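PDB 1ULQ: putative acetyl-CoA acetyltransferase from Thermus thermophilus, which probably catalyses acyl transfer between acyl-CoA and acetyl-CoA in lipid metabolism. Local coordinates for residues E46-V51 against V78-C83; A56-E61 against T84-C89. One frame throughout, in Å; residues are numbered along the deposited sequence.

Interaction 1 of 2, residues E46-V51 against V78-C83; sequences EEVEDV and VEVAGC
Val80 lays its CG1 methyl against the branch of Val48, the two side chains crossing at a slant with the CG1 atoms of Val48 and Val80 3.8 Å apart. CG1 of Val80 stands anti to its backbone N (chi1 -171°), while its other methyl rests on backbone, CG2 of Val80 lying 3.6 Å from O of Val48. Val51 adds a looser touch to the same CG1 methyl through its CG2; Leu71 of helix 66-73 packs on both Val80 and Val51, and Val48 touches Phe76 and Ile112. Beside this apolar patch, strands 50-54 and 81-86 run parallel as neighbours in the large mixed sheet, the two strands of a beta-alpha-beta unit. Ala81 N donates to Glu49 O at 3.3 Å, from above the carbonyl plane, and two residues further on Cys83 N donates to Val51 O at 2.9 Å with a nearly straight N-H...O angle of 164°. Between them Val51 N reaches Ala81 O in a weak, bent bond. The carboxylates of Asp50 and Glu49 have their partners on the second subunit: Asp50 OD2 forms a salt bridge with Arg87 of that subunit, and Glu49 OE2 one with its Lys304. The contact thus divides its chemistry, with the valine methyls packed within the chain and the two carboxylates directed to basic groups of the neighbouring subunit, whose charge would probably help to keep Asp50 ionised in its buried setting.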
loop_
_atom_site.group_PDB
_atom_site.type_symbol
_atom_site.label_atom_id
_atom_site.label_comp_id
_atom_site.label_asym_id
_atom_site.label_seq_id
_atom_site.Cartn_x
_atom_site.Cartn_y
_atom_site.Cartn_z
ATOM N N GLU C 46 -0.644 -41.601 1.824
ATOM C CA GLU C 46 -1.304 -41.956 0.574
ATOM C C GLU C 46 -2.738 -42.462 0.782
ATOM O O GLU C 46 -3.522 -42.498 -0.161
ATOM C CB GLU C 46 -0.490 -43.016 -0.174
ATOM C CG GLU C 46 0.148 -44.057 0.735
ATOM C CD GLU C 46 0.241 -45.422 0.076
ATOM O OE1 GLU C 46 0.791 -45.495 -1.051
ATOM O OE2 GLU C 46 -0.236 -46.416 0.687
ATOM N N GLU C 47 -3.080 -42.837 2.013
ATOM C CA GLU C 47 -4.415 -43.359 2.336
ATOM C C GLU C 47 -5.485 -42.276 2.451
ATOM O O GLU C 47 -6.674 -42.541 2.251
ATOM C CB GLU C 47 -4.367 -44.153 3.652
ATOM C CG GLU C 47 -3.616 -45.483 3.590
ATOM C CD GLU C 47 -4.394 -46.561 2.870
ATOM O OE1 GLU C 47 -3.847 -47.670 2.692
ATOM O OE2 GLU C 47 -5.554 -46.300 2.485
ATOM N N VAL C 48 -5.053 -41.064 2.790
ATOM C CA VAL C 48 -5.954 -39.928 2.931
ATOM C C VAL C 48 -6.598 -39.589 1.591
ATOM O O VAL C 48 -5.923 -39.488 0.561
ATOM C CB VAL C 48 -5.214 -38.685 3.431
ATOM C CG1 VAL C 48 -6.213 -37.597 3.778
ATOM C CG2 VAL C 48 -4.375 -39.029 4.625
ATOM N N GLU C 49 -7.911 -39.395 1.634
ATOM C CA GLU C 49 -8.725 -39.083 0.469
ATOM C C GLU C 49 -8.760 -37.596 0.127
ATOM O O GLU C 49 -8.547 -37.201 -1.020
ATOM C CB GLU C 49 -10.143 -39.570 0.734
ATOM C CG GLU C 49 -11.164 -39.252 -0.323
ATOM C CD GLU C 49 -10.920 -40.002 -1.601
ATOM O OE1 GLU C 49 -10.197 -41.023 -1.568
ATOM O OE2 GLU C 49 -11.464 -39.572 -2.637
ATOM N N ASP C 50 -9.029 -36.769 1.127
ATOM C CA ASP C 50 -9.129 -35.327 0.920
ATOM C C ASP C 50 -8.804 -34.627 2.241
ATOM O O ASP C 50 -8.888 -35.240 3.310
ATOM C CB ASP C 50 -10.563 -34.999 0.456
ATOM C CG ASP C 50 -10.751 -33.542 0.056
ATOM O OD1 ASP C 50 -9.741 -32.858 -0.222
ATOM O OD2 ASP C 50 -11.922 -33.091 -0.003
ATOM N N VAL C 51 -8.419 -33.358 2.182
ATOM C CA VAL C 51 -8.099 -32.626 3.406
ATOM C C VAL C 51 -8.884 -31.332 3.498
ATOM O O VAL C 51 -8.716 -30.430 2.687
ATOM C CB VAL C 51 -6.578 -32.299 3.505
ATOM C CG1 VAL C 51 -6.353 -31.178 4.492
ATOM C CG2 VAL C 51 -5.804 -33.520 3.965
ATOM N N VAL C 78 0.936 -36.371 -4.132
ATOM C CA VAL C 78 0.127 -35.527 -4.982
ATOM C C VAL C 78 -1.351 -35.939 -5.181
ATOM O O VAL C 78 -2.185 -35.116 -5.576
ATOM C CB VAL C 78 0.856 -35.378 -6.342
ATOM C CG1 VAL C 78 -0.068 -35.719 -7.511
ATOM C CG2 VAL C 78 1.405 -33.965 -6.461
ATOM N N GLU C 79 -1.687 -37.195 -4.899
ATOM C CA GLU C 79 -3.064 -37.665 -5.088
ATOM C C GLU C 79 -4.062 -37.130 -4.071
ATOM O O GLU C 79 -5.227 -36.926 -4.402
ATOM C CB GLU C 79 -3.128 -39.193 -5.077
ATOM C CG GLU C 79 -2.676 -39.872 -6.351
ATOM C CD GLU C 79 -1.203 -39.700 -6.614
ATOM O OE1 GLU C 79 -0.429 -39.783 -5.637
ATOM O OE2 GLU C 79 -0.813 -39.498 -7.788
ATOM N N VAL C 80 -3.613 -36.908 -2.840
ATOM C CA VAL C 80 -4.506 -36.405 -1.796
ATOM C C VAL C 80 -5.121 -35.047 -2.161
ATOM O O VAL C 80 -4.410 -34.089 -2.472
ATOM C CB VAL C 80 -3.778 -36.247 -0.446
ATOM C CG1 VAL C 80 -4.791 -35.929 0.645
ATOM C CG2 VAL C 80 -3.011 -37.509 -0.118
ATOM N N ALA C 81 -6.445 -34.968 -2.114
ATOM C CA ALA C 81 -7.129 -33.727 -2.446
ATOM C C ALA C 81 -7.190 -32.807 -1.245
ATOM O O ALA C 81 -6.833 -33.190 -0.133
ATOM C CB ALA C 81 -8.535 -34.015 -2.941
ATOM N N GLY C 82 -7.655 -31.587 -1.480
ATOM C CA GLY C 82 -7.761 -30.620 -0.405
ATOM C C GLY C 82 -8.649 -29.440 -0.765
ATOM O O GLY C 82 -8.695 -29.009 -1.918
ATOM N N CYS C 83 -9.351 -28.919 0.237
ATOM C CA CYS C 83 -10.244 -27.787 0.067
ATOM C C CYS C 83 -10.219 -26.975 1.347
ATOM O O CYS C 83 -10.057 -27.530 2.431
ATOM C CB CYS C 83 -11.658 -28.282 -0.197
ATOM S SG CYS C 83 -12.887 -26.987 -0.316
#

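Interaction 2 of 2, residues A56-E61 against T84-C89; sequences ANQAGE and TVNRLC
In the N-terminal thiolase domain, the end of strand 81-86 and the turn after it, which leads to Cys89, predicted to carry the acyl-thioester intermediate, pack against the loop that follows strand 50-54. Gln58 and Thr84 meet tip to tip. With OG1 beside the backbone N (chi1 -64°), the CG2 methyl of Thr84 lies anti to that N and abuts the terminal amide, 3.3 Å from Gln58 NE2 and 3.4 Å from Gln58 CD. The methyl offers the amide no polar partner; NE2 donates instead to Cys55 O, and Thr84 OG1 is bonded to Asn65 and to the backbone N of Ala67. Asn86 passes Gln58 in the opposite direction, its CB 3.7 Å from Gln58 NE2 and the two amide planes turned 70° apart. Asn86 ND2 is bonded to Gln58 OE1 of the second subunit, where residues 84-86 pair antiparallel with a strand of that chain and carry the sheet across the interface. An alanine in place of Gln58 would probably leave a gap over the Thr84 methyl, Cys55 O without this donor and Asn86 of the second subunit without its acceptor. Further along, Ala56 CB touches Leu88 CD2 at 4.1 Å, a small apolar contact near the predicted active site; the side chain of Leu88 also packs on Ile387 and lies about 8 Å from that of His356, a predicted proton acceptor. The bend before Cys89 is held by an Asx turn, in which Leu88 N donates to Asn86 OD1 at 2.9 Å with an N-H...O angle of 156°.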
loop_
_atom_site.group_PDB
_atom_site.type_symbol
_atom_site.label_atom_id
_atom_site.label_comp_id
_atom_site.label_asym_id
_atom_site.label_seq_id
_atom_site.Cartn_x
_atom_site.Cartn_y
_atom_site.Cartn_z
ATOM N N ALA C 56 -10.185 -18.315 8.203
ATOM C CA ALA C 56 -10.994 -17.104 8.170
ATOM C C ALA C 56 -10.520 -16.005 7.244
ATOM O O ALA C 56 -11.306 -15.145 6.836
ATOM C CB ALA C 56 -11.131 -16.548 9.576
ATOM N N ASN C 57 -9.239 -16.015 6.914
ATOM C CA ASN C 57 -8.687 -14.983 6.044
ATOM C C ASN C 57 -7.686 -15.625 5.109
ATOM O O ASN C 57 -6.579 -15.954 5.526
ATOM C CB ASN C 57 -8.001 -13.920 6.910
ATOM C CG ASN C 57 -6.807 -13.282 6.233
ATOM O OD1 ASN C 57 -5.855 -12.887 6.902
ATOM N ND2 ASN C 57 -6.853 -13.165 4.914
ATOM N N GLN C 58 -8.040 -15.797 3.848
ATOM C CA GLN C 58 -7.099 -16.442 2.959
ATOM C C GLN C 58 -6.436 -15.498 1.986
ATOM O O GLN C 58 -6.209 -15.855 0.838
ATOM C CB GLN C 58 -7.813 -17.559 2.220
ATOM C CG GLN C 58 -8.367 -18.606 3.154
ATOM C CD GLN C 58 -9.532 -19.333 2.543
ATOM O OE1 GLN C 58 -9.501 -19.664 1.367
ATOM N NE2 GLN C 58 -10.568 -19.591 3.337
ATOM N N ALA C 59 -6.084 -14.309 2.460
ATOM C CA ALA C 59 -5.472 -13.291 1.610
ATOM C C ALA C 59 -3.936 -13.265 1.559
ATOM O O ALA C 59 -3.354 -12.794 0.577
ATOM C CB ALA C 59 -5.999 -11.918 2.016
ATOM N N GLY C 60 -3.284 -13.786 2.595
ATOM C CA GLY C 60 -1.829 -13.772 2.634
ATOM C C GLY C 60 -1.110 -15.059 2.276
ATOM O O GLY C 60 -1.367 -15.662 1.241
ATOM N N GLU C 61 -0.180 -15.471 3.131
ATOM C CA GLU C 61 0.578 -16.697 2.906
ATOM C C GLU C 61 -0.352 -17.914 2.951
ATOM O O GLU C 61 0.064 -19.042 2.698
ATOM C CB GLU C 61 1.703 -16.816 3.947
ATOM C CG GLU C 61 2.899 -15.880 3.678
ATOM C CD GLU C 61 3.725 -15.582 4.919
ATOM O OE1 GLU C 61 4.844 -15.038 4.781
ATOM O OE2 GLU C 61 3.248 -15.880 6.037
ATOM N N THR C 84 -10.374 -25.662 1.222
ATOM C CA THR C 84 -10.371 -24.778 2.379
ATOM C C THR C 84 -11.768 -24.201 2.632
ATOM O O THR C 84 -12.294 -23.429 1.829
ATOM C CB THR C 84 -9.375 -23.615 2.189
ATOM O OG1 THR C 84 -8.043 -24.128 2.098
ATOM C CG2 THR C 84 -9.447 -22.669 3.352
ATOM N N VAL C 85 -12.367 -24.578 3.753
ATOM C CA VAL C 85 -13.689 -24.091 4.106
ATOM C C VAL C 85 -13.598 -22.816 4.944
ATOM O O VAL C 85 -12.643 -22.623 5.696
ATOM C CB VAL C 85 -14.470 -25.161 4.890
ATOM C CG1 VAL C 85 -14.873 -26.287 3.946
ATOM C CG2 VAL C 85 -13.625 -25.704 6.035
ATOM N N ASN C 86 -14.591 -21.943 4.814
ATOM C CA ASN C 86 -14.587 -20.698 5.567
ATOM C C ASN C 86 -15.940 -20.244 6.078
ATOM O O ASN C 86 -16.743 -19.708 5.320
ATOM C CB ASN C 86 -13.987 -19.574 4.731
ATOM C CG ASN C 86 -14.169 -18.218 5.376
ATOM O OD1 ASN C 86 -14.269 -18.113 6.602
ATOM N ND2 ASN C 86 -14.198 -17.168 4.559
ATOM N N ARG C 87 -16.180 -20.467 7.369
ATOM C CA ARG C 87 -17.412 -20.049 8.025
ATOM C C ARG C 87 -16.917 -19.277 9.238
ATOM O O ARG C 87 -17.388 -19.484 10.360
ATOM C CB ARG C 87 -18.256 -21.247 8.477
ATOM C CG ARG C 87 -19.677 -20.865 8.885
ATOM C CD ARG C 87 -20.488 -22.038 9.410
ATOM N NE ARG C 87 -20.745 -23.093 8.423
ATOM C CZ ARG C 87 -21.826 -23.173 7.652
ATOM N NH1 ARG C 87 -22.780 -22.256 7.727
ATOM N NH2 ARG C 87 -21.965 -24.193 6.822
ATOM N N LEU C 88 -15.944 -18.401 8.986
ATOM C CA LEU C 88 -15.316 -17.560 10.008
ATOM C C LEU C 88 -14.864 -18.289 11.266
ATOM O O LEU C 88 -14.188 -19.316 11.193
ATOM C CB LEU C 88 -16.235 -16.392 10.389
ATOM C CG LEU C 88 -16.212 -15.238 9.383
ATOM C CD1 LEU C 88 -17.109 -14.129 9.858
ATOM C CD2 LEU C 88 -14.794 -14.719 9.219
ATOM N N CYS C 89 -15.239 -17.745 12.417
ATOM C CA CYS C 89 -14.861 -18.307 13.705
ATOM C C CYS C 89 -15.091 -19.810 13.804
ATOM O O CYS C 89 -14.335 -20.518 14.470
ATOM C CB CYS C 89 -15.623 -17.577 14.806
ATOM S SG CYS C 89 -15.506 -15.777 14.645
#

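In the fold
From the N terminus the chain enters strand 50-54 through residues 46-51, continues into the loop 56-61, passes through helix 66-73 and returns along strand 81-86. Interaction 1 closes this excursion where the two parallel strands begin, bringing 78-83 back to 46-51. Interaction 2 then joins the loop beyond the first strand to the end of the second and the turn leading to Cys89. Their segments alternate along the sequence, so the contacts cross rather than nest, with centres about 19 Å apart. Together they tie both ends of one beta-alpha-beta unit at the sheet edge within the chain, and both touch the second subunit.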